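Local structure of B-N-acetylhexosaminidase (Streptomyces plicatus, 5FCZ) at residues E250-G255 and G317-H322; P254-A259 and T280-S285; L400-T405 and G416-Q421. The protein probably hydrolyses terminal N-acetylhexosamine residues from glycoconjugates and related oligosaccharides, as a beta-N-acetylhexosaminidase of glycoside hydrolase family 20. All coordinates share one frame; numbering follows the deposited sequence.

Contact 1. Residues E250-G255 and G317-H322. With TNX (1,5-anhydro-2-deoxy-2-(ethanethioylamino)-D-arabino-hex-1-enitol), chain B.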
loop_
_atom_site.group_PDB
_atom_site.type_symbol
_atom_site.label_atom_id
_atom_site.label_comp_id
_atom_site.label_asym_id
_atom_site.label_seq_id
_atom_site.Cartn_x
_atom_site.Cartn_y
_atom_site.Cartn_z
ATOM N N GLU A 250 6.011 9.832 -4.834
ATOM C CA GLU A 250 7.010 9.620 -5.883
ATOM C C GLU A 250 6.912 10.725 -6.914
ATOM O O GLU A 250 5.831 10.970 -7.465
ATOM C CB GLU A 250 6.827 8.273 -6.594
ATOM C CG GLU A 250 7.870 8.039 -7.690
ATOM C CD GLU A 250 7.696 6.753 -8.434
ATOM O OE1 GLU A 250 6.955 5.883 -7.950
ATOM O OE2 GLU A 250 8.310 6.629 -9.512
ATOM N N ILE A 251 8.030 11.387 -7.181
ATOM C CA ILE A 251 8.154 12.228 -8.372
ATOM C C ILE A 251 9.180 11.526 -9.249
ATOM O O ILE A 251 10.388 11.635 -9.016
ATOM C CB ILE A 251 8.570 13.666 -8.047
ATOM C CG1 ILE A 251 7.568 14.324 -7.099
ATOM C CG2 ILE A 251 8.684 14.489 -9.329
ATOM C CD1 ILE A 251 6.100 14.508 -7.702
ATOM N N ASP A 252 8.704 10.776 -10.240
ATOM C CA ASP A 252 9.596 9.953 -11.040
ATOM C C ASP A 252 10.560 10.829 -11.821
ATOM O O ASP A 252 10.153 11.777 -12.493
ATOM C CB ASP A 252 8.793 9.081 -11.985
ATOM C CG ASP A 252 9.550 7.845 -12.398
ATOM O OD1 ASP A 252 10.809 7.860 -12.342
ATOM O OD2 ASP A 252 8.861 6.873 -12.781
ATOM N N MET A 253 11.841 10.529 -11.703
ATOM C CA MET A 253 12.868 11.234 -12.461
ATOM C C MET A 253 14.132 10.364 -12.700
ATOM O O MET A 253 14.444 9.514 -11.877
ATOM C CB MET A 253 13.248 12.499 -11.725
ATOM C CG MET A 253 13.827 12.256 -10.376
ATOM S SD MET A 253 14.128 13.773 -9.452
ATOM C CE MET A 253 12.447 14.297 -9.072
ATOM N N PRO A 254 14.896 10.612 -13.788
ATOM C CA PRO A 254 14.755 11.689 -14.770
ATOM C C PRO A 254 13.872 11.279 -15.925
ATOM O O PRO A 254 13.636 12.096 -16.810
ATOM C CB PRO A 254 16.181 11.913 -15.229
ATOM C CG PRO A 254 16.762 10.524 -15.255
ATOM C CD PRO A 254 16.133 9.837 -14.035
ATOM N N GLY A 255 13.416 10.023 -15.940
ATOM C CA GLY A 255 12.469 9.556 -16.930
ATOM C C GLY A 255 11.039 9.623 -16.410
ATOM O O GLY A 255 10.788 10.023 -15.277
ATOM N N GLY A 317 11.768 7.701 -8.083
ATOM C CA GLY A 317 11.657 6.851 -9.242
ATOM C C GLY A 317 12.975 6.350 -9.797
ATOM O O GLY A 317 13.706 5.613 -9.123
ATOM N N GLY A 318 13.266 6.751 -11.031
ATOM C CA GLY A 318 14.453 6.350 -11.753
ATOM C C GLY A 318 14.262 5.217 -12.749
ATOM O O GLY A 318 15.243 4.777 -13.352
ATOM N N ASP A 319 13.039 4.736 -12.935
ATOM C CA ASP A 319 12.768 3.636 -13.841
ATOM C C ASP A 319 12.684 4.106 -15.285
ATOM O O ASP A 319 12.210 5.210 -15.574
ATOM C CB ASP A 319 11.437 2.973 -13.494
ATOM C CG ASP A 319 10.284 3.938 -13.612
ATOM O OD1 ASP A 319 10.391 5.000 -12.921
ATOM O OD2 ASP A 319 9.331 3.653 -14.405
ATOM N N GLU A 320 13.129 3.234 -16.188
ATOM C CA GLU A 320 12.891 3.349 -17.624
ATOM C C GLU A 320 13.267 4.725 -18.147
ATOM O O GLU A 320 12.562 5.317 -18.974
ATOM C CB GLU A 320 11.444 3.005 -17.962
ATOM C CG GLU A 320 11.056 1.631 -17.491
ATOM C CD GLU A 320 9.609 1.329 -17.782
ATOM O OE1 GLU A 320 8.806 2.285 -17.670
ATOM O OE2 GLU A 320 9.280 0.156 -18.107
ATOM N N ALA A 321 14.416 5.225 -17.685
ATOM C CA ALA A 321 15.032 6.412 -18.292
ATOM C C ALA A 321 15.816 6.027 -19.558
ATOM O O ALA A 321 17.026 6.210 -19.658
ATOM C CB ALA A 321 15.930 7.122 -17.285
ATOM N N HIS A 322 15.083 5.510 -20.551
ATOM C CA HIS A 322 15.674 4.942 -21.750
ATOM C C HIS A 322 16.054 5.993 -22.795
ATOM O O HIS A 322 16.597 5.629 -23.847
ATOM C CB HIS A 322 14.715 3.923 -22.377
ATOM C CG HIS A 322 14.374 2.758 -21.503
ATOM N ND1 HIS A 322 15.285 2.159 -20.658
ATOM C CD2 HIS A 322 13.224 2.046 -21.381
ATOM C CE1 HIS A 322 14.706 1.147 -20.033
ATOM N NE2 HIS A 322 13.455 1.048 -20.462
HETATM C C1 TNX B . 6.545 -0.248 -16.168
HETATM S S7 TNX B . 6.895 -0.785 -13.449
HETATM C C2 TNX B . 6.616 0.886 -15.504
HETATM C C3 TNX B . 5.363 1.756 -15.345
HETATM C C4 TNX B . 4.194 0.946 -15.956
HETATM C C5 TNX B . 4.291 -0.533 -15.519
HETATM C C6 TNX B . 3.219 -1.340 -16.234
HETATM C C7 TNX B . 7.882 0.549 -13.602
HETATM C C8 TNX B . 8.770 1.005 -12.463
HETATM N N2 TNX B . 7.794 1.211 -14.750
HETATM O O3 TNX B . 5.561 3.004 -15.940
HETATM O O4 TNX B . 3.000 1.510 -15.518
HETATM O O5 TNX B . 5.559 -1.133 -15.848
HETATM O O6 TNX B . 2.954 -2.506 -15.502
HETATM O O HOH W 1 12.946 7.759 -14.387
#
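Asp252 OD1 is gripped from two directions, by the backbone N-H of Gly318 and by a water that bridges the two loops. The Gly318 N to Asp252 OD1 bond is 3.0 Å long with 154° at the hydrogen; it meets the oxygen on the syn side, tilted out of the carboxylate plane. The water donates to Asp252 OD1 and to Asp319 O and accepts from Gly255 N at 2.8 Å, tying both loops together through one molecule. Asp252 turns its CG away from the backbone N (chi1 -156°), which carries the carboxylate over to that of Asp319. The two side chains cross at about a right angle, yet their carboxylate planes are only 28° apart, and Asp252 OD2 lies 2.4 Å from Asp319 OD1. The other oxygen, Asp319 OD2, accepts the thioamide N-H of the bound sugar, 2.9 Å from TNX N2. Next along the chain, Glu320 brings OE2 to 3.4 Å from TNX C1. Behind the pair, Glu250 reaches out fully extended and lays OE2 against Gly317 CA at 3.4 Å; its carboxylate is held by His192, His194 and Trp350. Gly317 has positive phi, and a beta carbon here would run into Asp252 OD1 and Glu250 OE2. Farther from the ligand, Pro254, preceded by a cis peptide bond, packs CG on Ala321 CB at 4.0 Å, and both touch Phe329 of helix 326-342. The neighbouring Asp319 and Glu320 are consistent with the Asp-Glu pair of family 20, in which the aspartate orients the 2-acetamido group and the glutamate is the general acid/base. Asp252 is thus a second-shell residue that probably helps to set the rotation of Asp319 and with it the direction from which the ligand's N-H is received.

Contact 2. Residues P254-A259 and T280-S285. With TNX (1,5-anhydro-2-deoxy-2-(ethanethioylamino)-D-arabino-hex-1-enitol), chain B.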
loop_
_atom_site.group_PDB
_atom_site.type_symbol
_atom_site.label_atom_id
_atom_site.label_comp_id
_atom_site.label_asym_id
_atom_site.label_seq_id
_atom_site.Cartn_x
_atom_site.Cartn_y
_atom_site.Cartn_z
ATOM N N PRO A 254 14.896 10.612 -13.788
ATOM C CA PRO A 254 14.755 11.689 -14.770
ATOM C C PRO A 254 13.872 11.279 -15.925
ATOM O O PRO A 254 13.636 12.096 -16.810
ATOM C CB PRO A 254 16.181 11.913 -15.229
ATOM C CG PRO A 254 16.762 10.524 -15.255
ATOM C CD PRO A 254 16.133 9.837 -14.035
ATOM N N GLY A 255 13.416 10.023 -15.940
ATOM C CA GLY A 255 12.469 9.556 -16.930
ATOM C C GLY A 255 11.039 9.623 -16.410
ATOM O O GLY A 255 10.788 10.023 -15.277
ATOM N N HIS A 256 10.096 9.219 -17.266
ATOM C CA HIS A 256 8.669 9.346 -16.963
ATOM C C HIS A 256 8.320 10.796 -16.570
ATOM O O HIS A 256 7.570 11.065 -15.629
ATOM C CB HIS A 256 8.267 8.331 -15.868
ATOM C CG HIS A 256 8.177 6.931 -16.370
ATOM N ND1 HIS A 256 7.064 6.444 -17.019
ATOM C CD2 HIS A 256 9.084 5.925 -16.366
ATOM C CE1 HIS A 256 7.288 5.190 -17.373
ATOM N NE2 HIS A 256 8.506 4.854 -16.992
ATOM N N THR A 257 8.877 11.751 -17.303
ATOM C CA THR A 257 8.836 13.155 -16.917
ATOM C C THR A 257 8.123 14.028 -17.944
ATOM O O THR A 257 8.206 15.250 -17.842
ATOM C CB THR A 257 10.255 13.686 -16.705
ATOM O OG1 THR A 257 11.105 13.169 -17.737
ATOM C CG2 THR A 257 10.781 13.278 -15.347
ATOM N N ASN A 258 7.389 13.450 -18.901
ATOM C CA ASN A 258 6.809 14.273 -19.964
ATOM C C ASN A 258 5.846 15.341 -19.448
ATOM O O ASN A 258 5.814 16.444 -19.995
ATOM C CB ASN A 258 6.077 13.437 -21.009
ATOM C CG ASN A 258 5.729 14.265 -22.228
ATOM O OD1 ASN A 258 6.620 14.644 -22.968
ATOM N ND2 ASN A 258 4.446 14.609 -22.402
ATOM N N ALA A 259 5.004 15.035 -18.461
ATOM C CA ALA A 259 4.046 16.058 -18.041
ATOM C C ALA A 259 4.771 17.314 -17.582
ATOM O O ALA A 259 4.339 18.441 -17.863
ATOM C CB ALA A 259 3.135 15.549 -16.937
ATOM N N THR A 280 0.050 5.168 -23.814
ATOM C CA THR A 280 0.315 4.194 -22.755
ATOM C C THR A 280 1.640 3.485 -22.951
ATOM O O THR A 280 1.792 2.337 -22.557
ATOM C CB THR A 280 -0.806 3.159 -22.642
ATOM O OG1 THR A 280 -0.965 2.455 -23.879
ATOM C CG2 THR A 280 -2.120 3.819 -22.261
ATOM N N LYS A 281 2.611 4.152 -23.520
ATOM C CA LYS A 281 3.952 3.593 -23.694
ATOM C C LYS A 281 4.900 4.316 -22.762
ATOM O O LYS A 281 4.537 5.301 -22.111
ATOM C CB LYS A 281 4.443 3.729 -25.139
ATOM C CG LYS A 281 3.823 2.721 -26.165
ATOM C CD LYS A 281 4.259 3.061 -27.624
ATOM C CE LYS A 281 5.858 3.028 -27.816
ATOM N NZ LYS A 281 6.504 1.683 -27.569
ATOM N N VAL A 282 6.140 3.842 -22.732
ATOM C CA VAL A 282 7.116 4.286 -21.747
ATOM C C VAL A 282 8.464 4.471 -22.436
ATOM O O VAL A 282 8.716 3.935 -23.518
ATOM C CB VAL A 282 7.240 3.296 -20.560
ATOM C CG1 VAL A 282 5.838 2.955 -19.985
ATOM C CG2 VAL A 282 8.026 1.981 -20.945
ATOM N N GLY A 283 9.323 5.267 -21.800
ATOM C CA GLY A 283 10.735 5.278 -22.107
ATOM C C GLY A 283 11.235 6.464 -22.901
ATOM O O GLY A 283 12.450 6.614 -23.024
ATOM N N PHE A 284 10.359 7.322 -23.421
ATOM C CA PHE A 284 10.741 8.317 -24.427
ATOM C C PHE A 284 11.110 9.686 -23.852
ATOM O O PHE A 284 11.650 10.515 -24.586
ATOM C CB PHE A 284 9.612 8.493 -25.455
ATOM C CG PHE A 284 8.274 8.840 -24.843
ATOM C CD1 PHE A 284 7.935 10.151 -24.583
ATOM C CD2 PHE A 284 7.363 7.845 -24.523
ATOM C CE1 PHE A 284 6.741 10.460 -23.997
ATOM C CE2 PHE A 284 6.165 8.145 -23.930
ATOM C CZ PHE A 284 5.846 9.453 -23.658
ATOM N N SER A 285 10.868 9.941 -22.571
ATOM C CA SER A 285 11.057 11.257 -21.980
ATOM C C SER A 285 12.281 11.265 -21.078
ATOM O O SER A 285 12.617 10.242 -20.471
ATOM C CB SER A 285 9.813 11.668 -21.163
ATOM O OG SER A 285 9.610 10.765 -20.078
HETATM C C1 TNX B . 6.545 -0.248 -16.168
HETATM S S7 TNX B . 6.895 -0.785 -13.449
HETATM C C2 TNX B . 6.616 0.886 -15.504
HETATM C C3 TNX B . 5.363 1.756 -15.345
HETATM C C4 TNX B . 4.194 0.946 -15.956
HETATM C C5 TNX B . 4.291 -0.533 -15.519
HETATM C C6 TNX B . 3.219 -1.340 -16.234
HETATM C C7 TNX B . 7.882 0.549 -13.602
HETATM C C8 TNX B . 8.770 1.005 -12.463
HETATM N N2 TNX B . 7.794 1.211 -14.750
HETATM O O3 TNX B . 5.561 3.004 -15.940
HETATM O O4 TNX B . 3.000 1.510 -15.518
HETATM O O5 TNX B . 5.559 -1.133 -15.848
HETATM O O6 TNX B . 2.954 -2.506 -15.502
HETATM O O HOH W 2 11.445 7.806 -19.750
#
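Beside the bound thioamide sugar, His256 and Val282 meet at the imidazole carbon CE1, which lies 3.7 Å from Val282 CB and 3.1 Å from TNX O3. Sugar and valine both approach the ring at a slant. Both imidazole nitrogens are tied down, ND1 to Asp197 and NE2 to Glu320, which should hold the ring against rotation about chi2. His256 itself has left-handed helical backbone angles, turning the chain sharply between Gly255 and Thr257. That turn is fixed in the next shell by Ser285. Its hydroxyl sits between its own backbone N and carbonyl carbon (chi1 63°), which directs OG at the turn, where it accepts the N-H of Thr257 at 3.0 Å from Thr257 N to Ser285 OG, with 159° at the hydrogen. A water adds a second link, accepting from His256 N and donating to Ser285 O at 2.8 Å. Farther out, Asp198 OD1 bonds to both Ser285 OG and the N-H of Asn258, in the first turn of helix 258-263, where the helix end would probably favour a negative charge. Thr257 OG1 donates back to Pro254 O at 2.9 Å, from above the carbonyl plane, closing the turn. These loops, following barrel strand 246-250, form part of the active-site wall at the C-terminal ends of the strands, as is usual in TIM-barrel glycosidases.

Contact 3. Residues L400-T405 and G416-Q421. With TNX (1,5-anhydro-2-deoxy-2-(ethanethioylamino)-D-arabino-hex-1-enitol), chain B.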
loop_
_atom_site.group_PDB
_atom_site.type_symbol
_atom_site.label_atom_id
_atom_site.label_comp_id
_atom_site.label_asym_id
_atom_site.label_seq_id
_atom_site.Cartn_x
_atom_site.Cartn_y
_atom_site.Cartn_z
ATOM N N LEU A 400 -0.499 -5.512 -9.389
ATOM C CA LEU A 400 -1.941 -5.758 -9.462
ATOM C C LEU A 400 -2.542 -5.340 -10.796
ATOM O O LEU A 400 -3.661 -5.754 -11.103
ATOM C CB LEU A 400 -2.652 -5.043 -8.312
ATOM C CG LEU A 400 -2.038 -5.398 -6.956
ATOM C CD1 LEU A 400 -2.534 -4.472 -5.867
ATOM C CD2 LEU A 400 -2.309 -6.853 -6.612
ATOM N N ASP A 401 -1.817 -4.589 -11.619
ATOM C CA ASP A 401 -2.311 -4.301 -12.956
ATOM C C ASP A 401 -2.088 -5.441 -13.938
ATOM O O ASP A 401 -2.578 -5.343 -15.063
ATOM C CB ASP A 401 -1.654 -3.033 -13.521
ATOM C CG ASP A 401 -0.142 -3.170 -13.658
ATOM O OD1 ASP A 401 0.478 -3.771 -12.743
ATOM O OD2 ASP A 401 0.421 -2.697 -14.674
ATOM N N MET A 402 -1.361 -6.499 -13.564
ATOM C CA MET A 402 -1.072 -7.611 -14.473
ATOM C C MET A 402 -2.262 -8.574 -14.565
ATOM O O MET A 402 -2.822 -8.991 -13.543
ATOM C CB MET A 402 0.174 -8.371 -14.005
ATOM C CG MET A 402 1.024 -8.861 -15.152
ATOM S SD MET A 402 1.736 -7.497 -16.135
ATOM C CE MET A 402 2.666 -6.515 -14.937
ATOM N N LYS A 403 -2.630 -8.935 -15.796
ATOM C CA LYS A 403 -3.723 -9.856 -16.044
ATOM C C LYS A 403 -3.517 -11.158 -15.303
ATOM O O LYS A 403 -2.393 -11.634 -15.133
ATOM C CB LYS A 403 -3.842 -10.173 -17.543
ATOM C CG LYS A 403 -4.147 -9.010 -18.411
ATOM C CD LYS A 403 -4.619 -9.438 -19.771
ATOM C CE LYS A 403 -4.497 -8.307 -20.792
ATOM N NZ LYS A 403 -5.830 -7.822 -21.249
ATOM N N TYR A 404 -4.641 -11.762 -14.926
ATOM C CA TYR A 404 -4.624 -13.061 -14.260
ATOM C C TYR A 404 -4.359 -14.175 -15.264
ATOM O O TYR A 404 -3.591 -15.104 -14.989
ATOM C CB TYR A 404 -5.966 -13.323 -13.561
ATOM C CG TYR A 404 -6.387 -12.309 -12.528
ATOM C CD1 TYR A 404 -5.842 -12.335 -11.256
ATOM C CD2 TYR A 404 -7.363 -11.360 -12.807
ATOM C CE1 TYR A 404 -6.229 -11.437 -10.316
ATOM C CE2 TYR A 404 -7.767 -10.452 -11.851
ATOM C CZ TYR A 404 -7.195 -10.501 -10.614
ATOM O OH TYR A 404 -7.558 -9.611 -9.656
ATOM N N THR A 405 -5.014 -14.073 -16.417
ATOM C CA THR A 405 -4.951 -15.012 -17.517
ATOM C C THR A 405 -4.998 -14.194 -18.796
ATOM O O THR A 405 -5.226 -12.988 -18.763
ATOM C CB THR A 405 -6.132 -15.971 -17.531
ATOM O OG1 THR A 405 -7.254 -15.263 -18.094
ATOM C CG2 THR A 405 -6.452 -16.447 -16.134
ATOM N N GLY A 416 3.855 -11.406 -18.351
ATOM C CA GLY A 416 3.129 -12.673 -18.318
ATOM C C GLY A 416 1.825 -12.519 -17.562
ATOM O O GLY A 416 1.333 -11.400 -17.316
ATOM N N TYR A 417 1.264 -13.663 -17.179
ATOM C CA TYR A 417 0.005 -13.728 -16.449
ATOM C C TYR A 417 0.285 -14.081 -14.995
ATOM O O TYR A 417 1.184 -14.876 -14.708
ATOM C CB TYR A 417 -0.934 -14.748 -17.120
ATOM C CG TYR A 417 -1.185 -14.347 -18.546
ATOM C CD1 TYR A 417 -1.931 -13.197 -18.827
ATOM C CD2 TYR A 417 -0.632 -15.056 -19.609
ATOM C CE1 TYR A 417 -2.143 -12.782 -20.114
ATOM C CE2 TYR A 417 -0.830 -14.635 -20.920
ATOM C CZ TYR A 417 -1.592 -13.500 -21.166
ATOM O OH TYR A 417 -1.809 -13.054 -22.450
ATOM N N VAL A 418 -0.479 -13.502 -14.065
ATOM C CA VAL A 418 -0.194 -13.656 -12.637
ATOM C C VAL A 418 -1.488 -14.070 -11.941
ATOM O O VAL A 418 -2.329 -13.234 -11.588
ATOM C CB VAL A 418 0.421 -12.401 -12.020
ATOM C CG1 VAL A 418 0.834 -12.669 -10.595
ATOM C CG2 VAL A 418 1.669 -11.985 -12.854
ATOM N N GLU A 419 -1.666 -15.382 -11.777
ATOM C CA GLU A 419 -2.779 -15.905 -11.024
ATOM C C GLU A 419 -2.532 -15.742 -9.523
ATOM O O GLU A 419 -1.442 -15.362 -9.051
ATOM C CB GLU A 419 -3.034 -17.371 -11.370
ATOM C CG GLU A 419 -4.213 -17.569 -12.343
ATOM C CD GLU A 419 -5.589 -17.428 -11.687
ATOM O OE1 GLU A 419 -5.646 -17.063 -10.493
ATOM O OE2 GLU A 419 -6.615 -17.686 -12.375
ATOM N N VAL A 420 -3.583 -16.060 -8.775
ATOM C CA VAL A 420 -3.589 -15.808 -7.347
ATOM C C VAL A 420 -2.474 -16.590 -6.666
ATOM O O VAL A 420 -1.746 -16.046 -5.822
ATOM C CB VAL A 420 -4.972 -16.148 -6.771
ATOM C CG1 VAL A 420 -4.989 -15.822 -5.357
ATOM C CG2 VAL A 420 -6.059 -15.384 -7.494
ATOM N N GLN A 421 -2.304 -17.871 -7.035
ATOM C CA GLN A 421 -1.265 -18.677 -6.408
ATOM C C GLN A 421 0.120 -18.119 -6.703
ATOM O O GLN A 421 0.975 -18.042 -5.811
ATOM C CB GLN A 421 -1.343 -20.130 -6.867
ATOM C CG GLN A 421 -0.259 -20.927 -6.129
ATOM C CD GLN A 421 -0.217 -22.400 -6.408
ATOM O OE1 GLN A 421 -1.077 -22.992 -7.098
ATOM N NE2 GLN A 421 0.791 -23.028 -5.833
HETATM C C1 TNX B . 6.545 -0.248 -16.168
HETATM S S7 TNX B . 6.895 -0.785 -13.449
HETATM C C2 TNX B . 6.616 0.886 -15.504
HETATM C C3 TNX B . 5.363 1.756 -15.345
HETATM C C4 TNX B . 4.194 0.946 -15.956
HETATM C C5 TNX B . 4.291 -0.533 -15.519
HETATM C C6 TNX B . 3.219 -1.340 -16.234
HETATM C C7 TNX B . 7.882 0.549 -13.602
HETATM C C8 TNX B . 8.770 1.005 -12.463
HETATM N N2 TNX B . 7.794 1.211 -14.750
HETATM O O3 TNX B . 5.561 3.004 -15.940
HETATM O O4 TNX B . 3.000 1.510 -15.518
HETATM O O5 TNX B . 5.559 -1.133 -15.848
HETATM O O6 TNX B . 2.954 -2.506 -15.502
#
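The long loop between barrel strand 389-392 and helix 420-424 doubles back on itself, Lys403 and Tyr404 lying against Tyr417 and Val418. One direct backbone bond fastens the crossing: Val418 N donates to Lys403 O at 2.9 Å, nearly straight at 165° and in the carbonyl plane. Beyond it, Tyr404 CA points its hydrogen at Val418 O, 3.5 Å away. Arg465 bonds through NH1 to both Met402 O and Val418 O, so its guanidinium joins the two passes from outside. Met402, bent at chi2 and chi3, folds CG against Gly416 O at 3.4 Å and against Val418 CG2 at 3.9 Å. On the other flank, Lys403 and Tyr417 run side by side in the same direction, and Lys403 CB meets the tyrosine ring at its edge, 3.8 Å from Tyr417 CD1. Glu419 occupies the N-cap position of the helix; its bend at chi2 (-77°) curls the carboxylate back, and OE1 accepts the N-H of Val420 with its anti lone pair, 2.9 Å from Val420 N. Tyr504 bonds to Glu419 OE2 and Ser506 to OE1. With an alanine in place of Glu419, the Val420 N-H and the hydroxyls of Tyr504 and Ser506 would probably be left without their shared carboxylate, loosening one of the ties between the helix start and the C-terminal segment. At the loop's inner end, Asp401 OD2 accepts the ligand's O6 hydroxyl, 2.7 Å from TNX O6. Through Asp401 this loop after strand 389-392 lines the ligand pocket, as loops after the strands do in (beta/alpha)8 glycosidases.

In the fold
Contacts 1 and 2 are buried neighbours, their centres about 8 Å apart; they share Pro254 and Gly255 in the loop after strand 246-250 and meet where Glu320 bonds to His256. Contact 3 is only partly buried, with its centre about 25 Å from either, and it lies on a later barrel loop. All three touch the ligand, but at different points: contact 1 at the thioamide nitrogen, contact 2 beside O3, contact 3 at O6. Acid groups and a bridging water dominate contact 1, a histidine and a serine hydroxyl contact 2. Contact 3 relies on one backbone hydrogen bond with CA-H...O contacts, apolar and aromatic flanks, and a carboxylate at a helix start.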